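Local coordinates for protein thiamine phosphate pyrophosphorylase (Pyrococcus furiosus, PDB 1XI3) that probably condenses a thiazole phosphate with a hydroxymethylpyrimidine diphosphate to form thiamine phosphate, using magnesium as cofactor, at residues K48-T52 against R53-E57; D76-V79 against D80-L83. All coordinates share one frame; numbering follows the deposited sequence.

How the contacts relate
Both contacts are starts of helices that follow strands of the eight-stranded TIM barrel. Contact 1 leads from strand 42-45 into helix 52-68. Contact 2 leads from strand 72-76 into helix 79-85. Their centres lie about 11 Å apart, and both reach the second subunit. Contact 2 is largely buried; contact 1 is only partly so, with T52 and M55 buried. The chemistry differs accordingly. Contact 1 is held across its segments by backbone bonds and packing of A50, P51, E54 and M55, whereas contact 2 adds a two-pronged salt bridge between R78 and D80. The two meet at a probable hydrogen bond, R78 NH2 to T52 OG1 at 2.9 Å, and where M55 packs on V81.

Contact 1 (K48-T52 against R53-E57); sequences KNAPT and REMYE
The backbone carbonyls of P51 and T52 accept M55 N and Y56 N, the i to i+4 bonds that start helix 52-68. M55 N gives its hydrogen to P51 O at 3.1 Å in an almost straight bond, 172° at the hydrogen. Y56 N does the same to T52 O at 2.9 Å, with more bend. P51 is the N-cap residue. Its ring lies against E54: P51 CD is 3.6 Å from E54 OE1, and the two side chains run across each other at a slant. E54 has CG anti to the backbone N (chi1 179°) and an extended chain, which brings its carboxylate back beside P51 and A50. A50 CB is 3.9 Å from the same OE1. The other oxygen, OE2, forms a salt bridge with R23, so the charge is answered outside the turn. This is the entry to the helix after the second strand of a TIM barrel. The loop carries K48, predicted to bind the pyrimidine diphosphate. M55 reaches back along the loop, and its CE comes to 3.4 Å from A50 O; its CG is 4.3 Å from A50 CB. The T52 hydroxyl points elsewhere: OG1 has R78 NH2 as a probable hydrogen-bond partner and is also hydrogen-bonded to D77 OD1 of the second subunit.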
# COMPACT_ATOMS: atom_id res chain seq x y z
N LYS A 48 -2.35 10.83 -0.47
CA LYS A 48 -1.69 10.63 0.85
C LYS A 48 -2.76 10.43 1.93
O LYS A 48 -3.78 11.12 1.92
CB LYS A 48 -0.89 11.87 1.19
N ASN A 49 -2.54 9.49 2.84
CA ASN A 49 -3.34 9.37 4.05
C ASN A 49 -4.82 9.15 3.80
O ASN A 49 -5.67 9.86 4.36
CB ASN A 49 -3.14 10.61 4.93
CG ASN A 49 -1.69 10.88 5.25
OD1 ASN A 49 -1.14 11.94 4.90
ND2 ASN A 49 -1.05 9.91 5.89
N ALA A 50 -5.13 8.18 2.94
CA ALA A 50 -6.48 7.64 2.83
C ALA A 50 -6.42 6.13 2.97
O ALA A 50 -5.42 5.52 2.62
CB ALA A 50 -7.08 7.98 1.51
N PRO A 51 -7.51 5.52 3.44
CA PRO A 51 -7.59 4.06 3.56
C PRO A 51 -7.45 3.39 2.20
O PRO A 51 -7.82 3.96 1.18
CB PRO A 51 -8.99 3.80 4.15
CG PRO A 51 -9.68 5.05 4.17
CD PRO A 51 -8.73 6.19 3.92
N THR A 52 -6.90 2.18 2.20
CA THR A 52 -6.74 1.45 0.98
C THR A 52 -8.06 1.25 0.24
O THR A 52 -8.11 1.35 -0.99
CB THR A 52 -6.08 0.11 1.28
OG1 THR A 52 -4.83 0.35 1.91
CG2 THR A 52 -5.86 -0.67 0.02
N ARG A 53 -9.14 1.06 0.98
CA ARG A 53 -10.45 0.89 0.36
C ARG A 53 -10.82 2.09 -0.51
O ARG A 53 -11.30 1.94 -1.63
CB ARG A 53 -11.55 0.66 1.39
CG ARG A 53 -12.91 0.45 0.76
CD ARG A 53 -13.90 0.04 1.81
NE ARG A 53 -14.72 -1.01 1.26
CZ ARG A 53 -14.46 -2.32 1.29
NH1 ARG A 53 -15.31 -3.09 0.68
NH2 ARG A 53 -13.38 -2.86 1.90
N GLU A 54 -10.57 3.27 0.01
CA GLU A 54 -10.86 4.51 -0.69
C GLU A 54 -10.00 4.70 -1.92
O GLU A 54 -10.47 5.07 -3.01
CB GLU A 54 -10.66 5.68 0.27
CG GLU A 54 -10.92 7.03 -0.40
CD GLU A 54 -10.89 8.19 0.51
OE1 GLU A 54 -10.94 8.00 1.77
OE2 GLU A 54 -10.86 9.32 -0.03
N MET A 55 -8.69 4.45 -1.75
CA MET A 55 -7.77 4.48 -2.90
C MET A 55 -8.25 3.53 -4.02
O MET A 55 -8.23 3.88 -5.20
CB MET A 55 -6.36 4.10 -2.45
CG MET A 55 -5.78 5.07 -1.42
SD MET A 55 -4.11 4.54 -1.07
CE MET A 55 -3.47 5.87 -0.10
N TYR A 56 -8.73 2.35 -3.64
CA TYR A 56 -9.22 1.37 -4.57
C TYR A 56 -10.48 1.88 -5.26
O TYR A 56 -10.58 1.81 -6.49
CB TYR A 56 -9.51 0.06 -3.84
CG TYR A 56 -10.30 -0.92 -4.66
CD1 TYR A 56 -11.63 -1.17 -4.39
CD2 TYR A 56 -9.72 -1.57 -5.71
CE1 TYR A 56 -12.37 -2.02 -5.19
CE2 TYR A 56 -10.45 -2.46 -6.51
CZ TYR A 56 -11.74 -2.69 -6.22
OH TYR A 56 -12.44 -3.56 -7.02
N GLU A 57 -11.43 2.40 -4.50
CA GLU A 57 -12.70 2.86 -5.12
C GLU A 57 -12.48 4.01 -6.10
O GLU A 57 -13.04 4.03 -7.20
CB GLU A 57 -13.69 3.25 -4.05
CG GLU A 57 -14.25 2.06 -3.30
CD GLU A 57 -14.98 2.43 -2.00
OE1 GLU A 57 -14.91 3.61 -1.56
OE2 GLU A 57 -15.61 1.52 -1.39

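Contact 2 (D76-V79 against D80-L83); sequences DDRV and DVAL
R78 holds the D80 carboxylate side-on with NE and NH2. Its CB is 3.4 Å from D80 OD1 and also touches V81 CG2. CG lies 4.1 Å from D80 OD1. The chain then folds at chi2 (-74°) and again at chi3, and this turns the guanidinium toward the carboxylate. CD passes 3.7 Å from D80 OD1. NE bonds that oxygen at 2.9 Å, and NH2 bonds D80 OD2 at 2.8 Å and 173°. Each oxygen uses its syn lone pair, and the guanidinium and carboxylate planes are 14° apart, nearly coplanar. V81 CG2 lies over one face of the guanidinium. NH1 packs against M55 SD, and NH2 also reaches T52. This turn leads from the third barrel strand, 72-76, into helix 79-85. An alanine here would remove both prongs and is likely to leave the buried D80 carboxylate without its charge partner. R78 is also the N-cap residue, and its carbonyl O accepts A82 N at 3.0 Å. V79 O takes L83 N, while the V79 and L83 side chains lie side by side, CG1 to CD1 4.0 Å. Just before R78 come D76, predicted to bind the pyrimidine diphosphate, and D77, predicted to bind magnesium.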
# COMPACT_ATOMS: atom_id res chain seq x y z
N ASP A 76 0.64 6.73 -7.89
CA ASP A 76 1.87 7.09 -7.16
C ASP A 76 2.08 6.09 -6.01
O ASP A 76 1.13 5.83 -5.26
CB ASP A 76 1.78 8.48 -6.58
CG ASP A 76 3.10 8.93 -6.00
OD1 ASP A 76 3.08 9.40 -4.86
OD2 ASP A 76 4.13 8.76 -6.67
N ASP A 77 3.29 5.51 -5.95
CA ASP A 77 3.75 4.66 -4.81
C ASP A 77 3.12 3.28 -4.82
O ASP A 77 3.81 2.26 -4.98
CB ASP A 77 3.44 5.44 -3.51
CG ASP A 77 3.90 4.78 -2.21
OD1 ASP A 77 3.81 5.51 -1.16
OD2 ASP A 77 4.30 3.61 -2.16
N ARG A 78 1.80 3.24 -4.67
CA ARG A 78 1.09 2.04 -4.22
C ARG A 78 0.88 1.00 -5.31
O ARG A 78 -0.07 1.07 -6.09
CB ARG A 78 -0.27 2.45 -3.53
CG ARG A 78 -0.09 3.28 -2.28
CD ARG A 78 0.42 2.38 -1.14
NE ARG A 78 -0.59 1.41 -0.79
CZ ARG A 78 -1.58 1.64 0.07
NH1 ARG A 78 -1.67 2.77 0.72
NH2 ARG A 78 -2.48 0.72 0.28
N VAL A 79 1.76 -0.02 -5.32
CA VAL A 79 1.69 -1.12 -6.29
C VAL A 79 0.42 -1.98 -6.07
O VAL A 79 -0.19 -2.49 -7.02
CB VAL A 79 2.94 -1.97 -6.20
CG1 VAL A 79 2.82 -3.22 -7.05
CG2 VAL A 79 4.18 -1.17 -6.54
N ASP A 80 0.00 -2.13 -4.82
CA ASP A 80 -1.23 -2.88 -4.49
C ASP A 80 -2.42 -2.24 -5.16
O ASP A 80 -3.24 -2.91 -5.81
CB ASP A 80 -1.48 -3.01 -2.98
CG ASP A 80 -1.46 -1.69 -2.22
OD1 ASP A 80 -0.71 -0.78 -2.61
OD2 ASP A 80 -2.20 -1.60 -1.19
N VAL A 81 -2.52 -0.93 -5.01
CA VAL A 81 -3.63 -0.19 -5.61
C VAL A 81 -3.57 -0.26 -7.14
O VAL A 81 -4.57 -0.54 -7.78
CB VAL A 81 -3.66 1.24 -5.11
CG1 VAL A 81 -4.76 2.05 -5.84
CG2 VAL A 81 -3.90 1.25 -3.58
N ALA A 82 -2.38 -0.05 -7.70
CA ALA A 82 -2.17 -0.13 -9.14
C ALA A 82 -2.64 -1.49 -9.66
O ALA A 82 -3.34 -1.58 -10.65
CB ALA A 82 -0.71 0.13 -9.49
N LEU A 83 -2.24 -2.55 -8.97
CA LEU A 83 -2.65 -3.89 -9.44
C LEU A 83 -4.17 -4.07 -9.32
O LEU A 83 -4.82 -4.59 -10.26
CB LEU A 83 -1.94 -4.97 -8.63
CG LEU A 83 -0.44 -5.13 -8.90
CD1 LEU A 83 0.13 -6.07 -7.86
CD2 LEU A 83 -0.17 -5.67 -10.28